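Local coordinates for DUF115 domain-containing protein (Magnetospirillum magneticum AMB-1, PDB 5MU5) that is a Maf glycosyltransferase that probably attaches sugars to flagellin and is involved in the formation of bacterial flagella, at residues Trp546-Leu554 with Ile633-Phe644. Residues are numbered along the deposited sequence; the frame is centred on the assembly and turned at random.
Sequences WPRSIVTLL and IRVMTLQVEWYF
Phe644 turns one face of its ring to Pro547, whose CD lies 4.0 Å from the ring centroid and 20° off the normal, a CH-pi contact. Proline suits this place: it sits in the first turn of helix 546-564, where its missing N-H costs little, and its rigid ring presents CD over the aromatic face. Tyr643, the neighbour in sequence, lies against the opposite face through CD2. Phe644 CE1 lies 3.6 Å from Trp546 CB, and Phe644 CE2 3.4 Å from Ile550 CD1. The indole of Trp546 leads off instead to Trp541, whose backbone O accepts a hydrogen bond from Trp546 NE1. Were Phe644 replaced by alanine, the Pro547 ring would probably lose its aromatic partner and a gap would be likely to open beside Trp546 CB and Ile550 CD1.

In the middle, beta-branched Ile550 and Val640 meet, their compact side chains suiting a close helix-helix interface. With CG1 anti to the carbonyl carbon (chi1 -64°), Ile550 carries CD1 to Phe644, while its CG2 touches both methyls of Val640, 3.8 Å from Val640 CG2. Val551 packs across Thr637 CG2, and at the partly exposed edge its CG2 borders the Glu641 carboxylate, 3.7 Å from Glu641 OE2. Toward the far end Leu554 slides past Thr637, setting Leu554 CD1 3.5 Å from Thr637 OG1, and Leu554 CB rests on Ile633 CG2.

No hydrogen bond joins the two segments; the hydroxyl of Thr637 turns back to its own helix, OG1 donating to Ile633 O at 2.7 Å, so it is satisfied where it borders Leu554.

The segment axes run antiparallel at 176°, 9.4 Å apart, with Met636 reaching on to helix 589-609: side-chain packing characteristic of an antiparallel helical bundle, here the C-terminal bundle domain of Maf flagellin glycosyltransferases.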
ATOM      1  N   TRP A 546       0.334   6.863  25.253  1.00 51.47           N
ATOM      2  CA  TRP A 546       0.914   6.539  23.953  1.00 48.42           C
ATOM      3  C   TRP A 546       2.390   6.136  24.011  1.00 48.54           C
ATOM      4  O   TRP A 546       2.751   5.083  23.495  1.00 46.41           O
ATOM      5  CB  TRP A 546       0.667   7.691  22.955  1.00 47.63           C
ATOM      6  CG  TRP A 546      -0.819   8.073  22.877  1.00 46.86           C
ATOM      7  CD1 TRP A 546      -1.401   9.232  23.316  1.00 46.99           C
ATOM      8  CD2 TRP A 546      -1.882   7.253  22.378  1.00 45.17           C
ATOM      9  NE1 TRP A 546      -2.765   9.191  23.095  1.00 48.57           N
ATOM     10  CE2 TRP A 546      -3.084   7.985  22.529  1.00 46.64           C
ATOM     11  CE3 TRP A 546      -1.937   5.968  21.822  1.00 43.87           C
ATOM     12  CZ2 TRP A 546      -4.323   7.474  22.138  1.00 45.83           C
ATOM     13  CZ3 TRP A 546      -3.168   5.466  21.423  1.00 43.72           C
ATOM     14  CH2 TRP A 546      -4.346   6.217  21.591  1.00 44.73           C
ATOM     15  N   PRO A 547       3.246   6.961  24.639  1.00 49.04           N
ATOM     16  CA  PRO A 547       4.637   6.557  24.641  1.00 50.67           C
ATOM     17  C   PRO A 547       4.832   5.224  25.341  1.00 53.52           C
ATOM     18  O   PRO A 547       5.671   4.416  24.925  1.00 54.65           O
ATOM     19  CB  PRO A 547       5.349   7.692  25.395  1.00 50.35           C
ATOM     20  CG  PRO A 547       4.282   8.455  26.095  1.00 49.35           C
ATOM     21  CD  PRO A 547       3.054   8.281  25.264  1.00 50.37           C
ATOM     22  N   ARG A 548       4.038   4.983  26.377  1.00 55.35           N
ATOM     23  CA  ARG A 548       4.150   3.748  27.129  1.00 55.86           C
ATOM     24  C   ARG A 548       3.836   2.542  26.240  1.00 53.01           C
ATOM     25  O   ARG A 548       4.599   1.572  26.230  1.00 51.08           O
ATOM     26  CB  ARG A 548       3.264   3.789  28.366  1.00 59.49           C
ATOM     27  CG  ARG A 548       3.525   2.651  29.317  1.00 63.36           C
ATOM     28  CD  ARG A 548       2.690   2.760  30.581  1.00 69.49           C
ATOM     29  NE  ARG A 548       2.670   1.472  31.267  1.00 72.85           N
ATOM     30  CZ  ARG A 548       2.177   1.258  32.480  1.00 78.74           C
ATOM     31  NH1 ARG A 548       1.648   2.249  33.189  1.00 81.07           N
ATOM     32  NH2 ARG A 548       2.221   0.034  32.993  1.00 83.25           N
ATOM     33  N   SER A 549       2.745   2.618  25.479  1.00 49.36           N
ATOM     34  CA  SER A 549       2.389   1.583  24.503  1.00 48.24           C
ATOM     35  C   SER A 549       3.492   1.315  23.478  1.00 47.30           C
ATOM     36  O   SER A 549       3.724   0.179  23.072  1.00 44.87           O
ATOM     37  CB  SER A 549       1.180   2.028  23.688  1.00 51.23           C
ATOM     38  OG  SER A 549       0.125   2.441  24.526  1.00 59.90           O
ATOM     39  N   ILE A 550       4.134   2.384  23.024  1.00 44.88           N
ATOM     40  CA  ILE A 550       5.149   2.265  22.003  1.00 44.75           C
ATOM     41  C   ILE A 550       6.382   1.588  22.587  1.00 45.66           C
ATOM     42  O   ILE A 550       6.897   0.624  22.031  1.00 43.71           O
ATOM     43  CB  ILE A 550       5.501   3.631  21.390  1.00 43.50           C
ATOM     44  CG1 ILE A 550       4.272   4.201  20.658  1.00 43.11           C
ATOM     45  CG2 ILE A 550       6.650   3.484  20.409  1.00 43.98           C
ATOM     46  CD1 ILE A 550       4.322   5.691  20.383  1.00 42.39           C
ATOM     47  N   VAL A 551       6.825   2.089  23.726  1.00 47.95           N
ATOM     48  CA  VAL A 551       7.994   1.563  24.396  1.00 50.23           C
ATOM     49  C   VAL A 551       7.809   0.088  24.798  1.00 51.43           C
ATOM     50  O   VAL A 551       8.750  -0.706  24.746  1.00 53.13           O
ATOM     51  CB  VAL A 551       8.324   2.448  25.591  1.00 52.48           C
ATOM     52  CG1 VAL A 551       9.381   1.800  26.475  1.00 53.87           C
ATOM     53  CG2 VAL A 551       8.785   3.811  25.079  1.00 53.91           C
ATOM     54  N   THR A 552       6.589  -0.264  25.185  1.00 49.93           N
ATOM     55  CA  THR A 552       6.212  -1.649  25.470  1.00 48.98           C
ATOM     56  C   THR A 552       6.351  -2.524  24.216  1.00 48.11           C
ATOM     57  O   THR A 552       6.922  -3.622  24.255  1.00 51.75           O
ATOM     58  CB  THR A 552       4.759  -1.685  26.006  1.00 48.86           C
ATOM     59  OG1 THR A 552       4.721  -1.040  27.287  1.00 48.32           O
ATOM     60  CG2 THR A 552       4.234  -3.114  26.148  1.00 49.36           C
ATOM     61  N   LEU A 553       5.826  -2.035  23.099  1.00 46.24           N
ATOM     62  CA  LEU A 553       5.937  -2.753  21.830  1.00 46.63           C
ATOM     63  C   LEU A 553       7.408  -2.950  21.421  1.00 45.74           C
ATOM     64  O   LEU A 553       7.818  -4.027  20.983  1.00 46.94           O
ATOM     65  CB  LEU A 553       5.163  -2.018  20.718  1.00 45.26           C
ATOM     66  CG  LEU A 553       5.143  -2.700  19.341  1.00 45.74           C
ATOM     67  CD1 LEU A 553       4.699  -4.163  19.419  1.00 46.35           C
ATOM     68  CD2 LEU A 553       4.274  -1.937  18.360  1.00 44.41           C
ATOM     69  N   LEU A 554       8.191  -1.893  21.557  1.00 44.76           N
ATOM     70  CA  LEU A 554       9.595  -1.940  21.206  1.00 44.47           C
ATOM     71  C   LEU A 554      10.306  -2.968  22.065  1.00 44.41           C
ATOM     72  O   LEU A 554      11.127  -3.729  21.565  1.00 41.39           O
ATOM     73  CB  LEU A 554      10.230  -0.568  21.406  1.00 44.10           C
ATOM     74  CG  LEU A 554       9.831   0.490  20.379  1.00 45.55           C
ATOM     75  CD1 LEU A 554      10.415   1.840  20.775  1.00 45.93           C
ATOM     76  CD2 LEU A 554      10.304   0.086  18.989  1.00 45.32           C
ATOM     77  N   ILE A 633      16.597  -0.121  18.778  1.00 45.26           N
ATOM     78  CA  ILE A 633      15.391  -0.076  19.592  1.00 45.33           C
ATOM     79  C   ILE A 633      15.567   0.876  20.782  1.00 46.39           C
ATOM     80  O   ILE A 633      14.625   1.570  21.154  1.00 45.80           O
ATOM     81  CB  ILE A 633      14.928  -1.501  19.956  1.00 43.59           C
ATOM     82  CG1 ILE A 633      14.207  -2.059  18.728  1.00 43.83           C
ATOM     83  CG2 ILE A 633      14.009  -1.492  21.165  1.00 43.88           C
ATOM     84  CD1 ILE A 633      13.802  -3.508  18.800  1.00 47.63           C
ATOM     85  N   ARG A 634      16.776   0.941  21.329  1.00 46.18           N
ATOM     86  CA  ARG A 634      17.100   1.901  22.397  1.00 48.69           C
ATOM     87  C   ARG A 634      16.983   3.361  21.922  1.00 46.76           C
ATOM     88  O   ARG A 634      16.359   4.194  22.589  1.00 46.95           O
ATOM     89  CB  ARG A 634      18.512   1.627  22.943  1.00 54.99           C
ATOM     90  CG  ARG A 634      19.003   2.646  23.953  1.00 61.34           C
ATOM     91  CD  ARG A 634      20.262   2.203  24.686  1.00 68.90           C
ATOM     92  NE  ARG A 634      20.501   3.115  25.808  1.00 78.68           N
ATOM     93  CZ  ARG A 634      21.077   4.316  25.717  1.00 83.19           C
ATOM     94  NH1 ARG A 634      21.523   4.776  24.549  1.00 85.49           N
ATOM     95  NH2 ARG A 634      21.206   5.067  26.809  1.00 89.26           N
ATOM     96  N   VAL A 635      17.601   3.677  20.790  1.00 42.93           N
ATOM     97  CA  VAL A 635      17.480   5.009  20.212  1.00 45.08           C
ATOM     98  C   VAL A 635      16.001   5.360  19.908  1.00 44.32           C
ATOM     99  O   VAL A 635      15.551   6.465  20.197  1.00 46.97           O
ATOM    100  CB  VAL A 635      18.333   5.142  18.928  1.00 45.94           C
ATOM    101  CG1 VAL A 635      17.958   6.393  18.135  1.00 46.22           C
ATOM    102  CG2 VAL A 635      19.816   5.151  19.278  1.00 44.86           C
ATOM    103  N   MET A 636      15.253   4.421  19.341  1.00 42.04           N
ATOM    104  CA  MET A 636      13.847   4.651  19.040  1.00 41.61           C
ATOM    105  C   MET A 636      13.043   4.911  20.322  1.00 44.32           C
ATOM    106  O   MET A 636      12.169   5.775  20.364  1.00 46.15           O
ATOM    107  CB  MET A 636      13.240   3.450  18.316  1.00 39.27           C
ATOM    108  CG  MET A 636      13.783   3.231  16.920  1.00 39.36           C
ATOM    109  SD  MET A 636      13.091   1.773  16.112  1.00 40.67           S
ATOM    110  CE  MET A 636      11.486   2.405  15.623  1.00 40.80           C
ATOM    111  N   THR A 637      13.342   4.135  21.353  1.00 43.09           N
ATOM    112  CA  THR A 637      12.702   4.263  22.641  1.00 43.00           C
ATOM    113  C   THR A 637      12.895   5.672  23.187  1.00 43.67           C
ATOM    114  O   THR A 637      11.935   6.322  23.597  1.00 44.04           O
ATOM    115  CB  THR A 637      13.292   3.220  23.614  1.00 43.84           C
ATOM    116  OG1 THR A 637      12.860   1.912  23.211  1.00 42.09           O
ATOM    117  CG2 THR A 637      12.876   3.491  25.057  1.00 43.98           C
ATOM    118  N   LEU A 638      14.138   6.138  23.183  1.00 44.68           N
ATOM    119  CA  LEU A 638      14.449   7.472  23.691  1.00 46.89           C
ATOM    120  C   LEU A 638      13.834   8.564  22.853  1.00 44.78           C
ATOM    121  O   LEU A 638      13.427   9.581  23.393  1.00 47.86           O
ATOM    122  CB  LEU A 638      15.958   7.687  23.761  1.00 47.69           C
ATOM    123  CG  LEU A 638      16.640   6.830  24.819  1.00 49.23           C
ATOM    124  CD1 LEU A 638      18.138   6.843  24.563  1.00 50.00           C
ATOM    125  CD2 LEU A 638      16.305   7.311  26.229  1.00 50.35           C
ATOM    126  N   GLN A 639      13.772   8.363  21.540  1.00 43.17           N
ATOM    127  CA  GLN A 639      13.192   9.378  20.642  1.00 42.66           C
ATOM    128  C   GLN A 639      11.699   9.537  20.872  1.00 42.22           C
ATOM    129  O   GLN A 639      11.168  10.651  20.905  1.00 39.14           O
ATOM    130  CB  GLN A 639      13.469   9.035  19.179  1.00 41.67           C
ATOM    131  CG  GLN A 639      14.888   9.376  18.779  1.00 42.01           C
ATOM    132  CD  GLN A 639      15.130   9.302  17.291  1.00 41.56           C
ATOM    133  OE1 GLN A 639      14.259   8.913  16.526  1.00 40.61           O
ATOM    134  NE2 GLN A 639      16.339   9.672  16.872  1.00 44.04           N
ATOM    135  N   VAL A 640      11.039   8.402  21.064  1.00 43.25           N
ATOM    136  CA  VAL A 640       9.608   8.370  21.306  1.00 44.16           C
ATOM    137  C   VAL A 640       9.250   9.121  22.586  1.00 46.79           C
ATOM    138  O   VAL A 640       8.312   9.925  22.585  1.00 45.67           O
ATOM    139  CB  VAL A 640       9.098   6.909  21.341  1.00 43.08           C
ATOM    140  CG1 VAL A 640       7.739   6.786  22.016  1.00 42.14           C
ATOM    141  CG2 VAL A 640       9.044   6.347  19.926  1.00 41.40           C
ATOM    142  N   GLU A 641      10.001   8.858  23.658  1.00 46.83           N
ATOM    143  CA  GLU A 641       9.745   9.469  24.960  1.00 49.96           C
ATOM    144  C   GLU A 641      10.009  10.964  24.932  1.00 49.79           C
ATOM    145  O   GLU A 641       9.241  11.748  25.479  1.00 49.81           O
ATOM    146  CB  GLU A 641      10.585   8.799  26.051  1.00 52.91           C
ATOM    147  CG  GLU A 641      10.108   7.388  26.383  1.00 55.16           C
ATOM    148  CD  GLU A 641      11.048   6.628  27.316  1.00 61.14           C
ATOM    149  OE1 GLU A 641      12.145   7.141  27.650  1.00 64.16           O
ATOM    150  OE2 GLU A 641      10.694   5.489  27.703  1.00 66.00           O
ATOM    151  N   TRP A 642      11.110  11.345  24.304  1.00 49.18           N
ATOM    152  CA  TRP A 642      11.415  12.752  24.078  1.00 49.08           C
ATOM    153  C   TRP A 642      10.345  13.449  23.218  1.00 48.27           C
ATOM    154  O   TRP A 642       9.974  14.589  23.481  1.00 48.52           O
ATOM    155  CB  TRP A 642      12.777  12.847  23.398  1.00 49.87           C
ATOM    156  CG  TRP A 642      13.106  14.182  22.845  1.00 52.21           C
ATOM    157  CD1 TRP A 642      13.610  15.240  23.528  1.00 53.16           C
ATOM    158  CD2 TRP A 642      12.987  14.601  21.475  1.00 52.42           C
ATOM    159  NE1 TRP A 642      13.803  16.301  22.674  1.00 55.40           N
ATOM    160  CE2 TRP A 642      13.421  15.937  21.410  1.00 53.05           C
ATOM    161  CE3 TRP A 642      12.544  13.978  20.300  1.00 51.60           C
ATOM    162  CZ2 TRP A 642      13.441  16.666  20.215  1.00 51.98           C
ATOM    163  CZ3 TRP A 642      12.554  14.705  19.113  1.00 51.03           C
ATOM    164  CH2 TRP A 642      13.002  16.037  19.086  1.00 52.49           C
ATOM    165  N   TYR A 643       9.864  12.758  22.183  1.00 46.67           N
ATOM    166  CA  TYR A 643       8.883  13.327  21.263  1.00 46.03           C
ATOM    167  C   TYR A 643       7.554  13.594  21.931  1.00 47.49           C
ATOM    168  O   TYR A 643       6.993  14.669  21.755  1.00 48.56           O
ATOM    169  CB  TYR A 643       8.671  12.408  20.064  1.00 45.95           C
ATOM    170  CG  TYR A 643       7.412  12.651  19.286  1.00 42.82           C
ATOM    171  CD1 TYR A 643       7.346  13.644  18.330  1.00 43.59           C
ATOM    172  CD2 TYR A 643       6.292  11.865  19.492  1.00 43.07           C
ATOM    173  CE1 TYR A 643       6.181  13.863  17.609  1.00 44.00           C
ATOM    174  CE2 TYR A 643       5.132  12.060  18.761  1.00 41.88           C
ATOM    175  CZ  TYR A 643       5.074  13.064  17.825  1.00 42.61           C
ATOM    176  OH  TYR A 643       3.913  13.266  17.096  1.00 41.49           O
ATOM    177  N   PHE A 644       7.050  12.615  22.675  1.00 46.70           N
ATOM    178  CA  PHE A 644       5.791  12.782  23.379  1.00 49.22           C
ATOM    179  C   PHE A 644       5.875  13.835  24.483  1.00 53.96           C
ATOM    180  O   PHE A 644       4.894  14.542  24.726  1.00 53.68           O
ATOM    181  CB  PHE A 644       5.217  11.445  23.872  1.00 47.21           C
ATOM    182  CG  PHE A 644       4.481  10.696  22.796  1.00 45.59           C
ATOM    183  CD1 PHE A 644       3.197  11.054  22.452  1.00 43.54           C
ATOM    184  CD2 PHE A 644       5.101   9.678  22.087  1.00 44.98           C
ATOM    185  CE1 PHE A 644       2.530  10.396  21.433  1.00 44.65           C
ATOM    186  CE2 PHE A 644       4.441   9.016  21.072  1.00 43.67           C
ATOM    187  CZ  PHE A 644       3.153   9.371  20.741  1.00 44.86           C
TER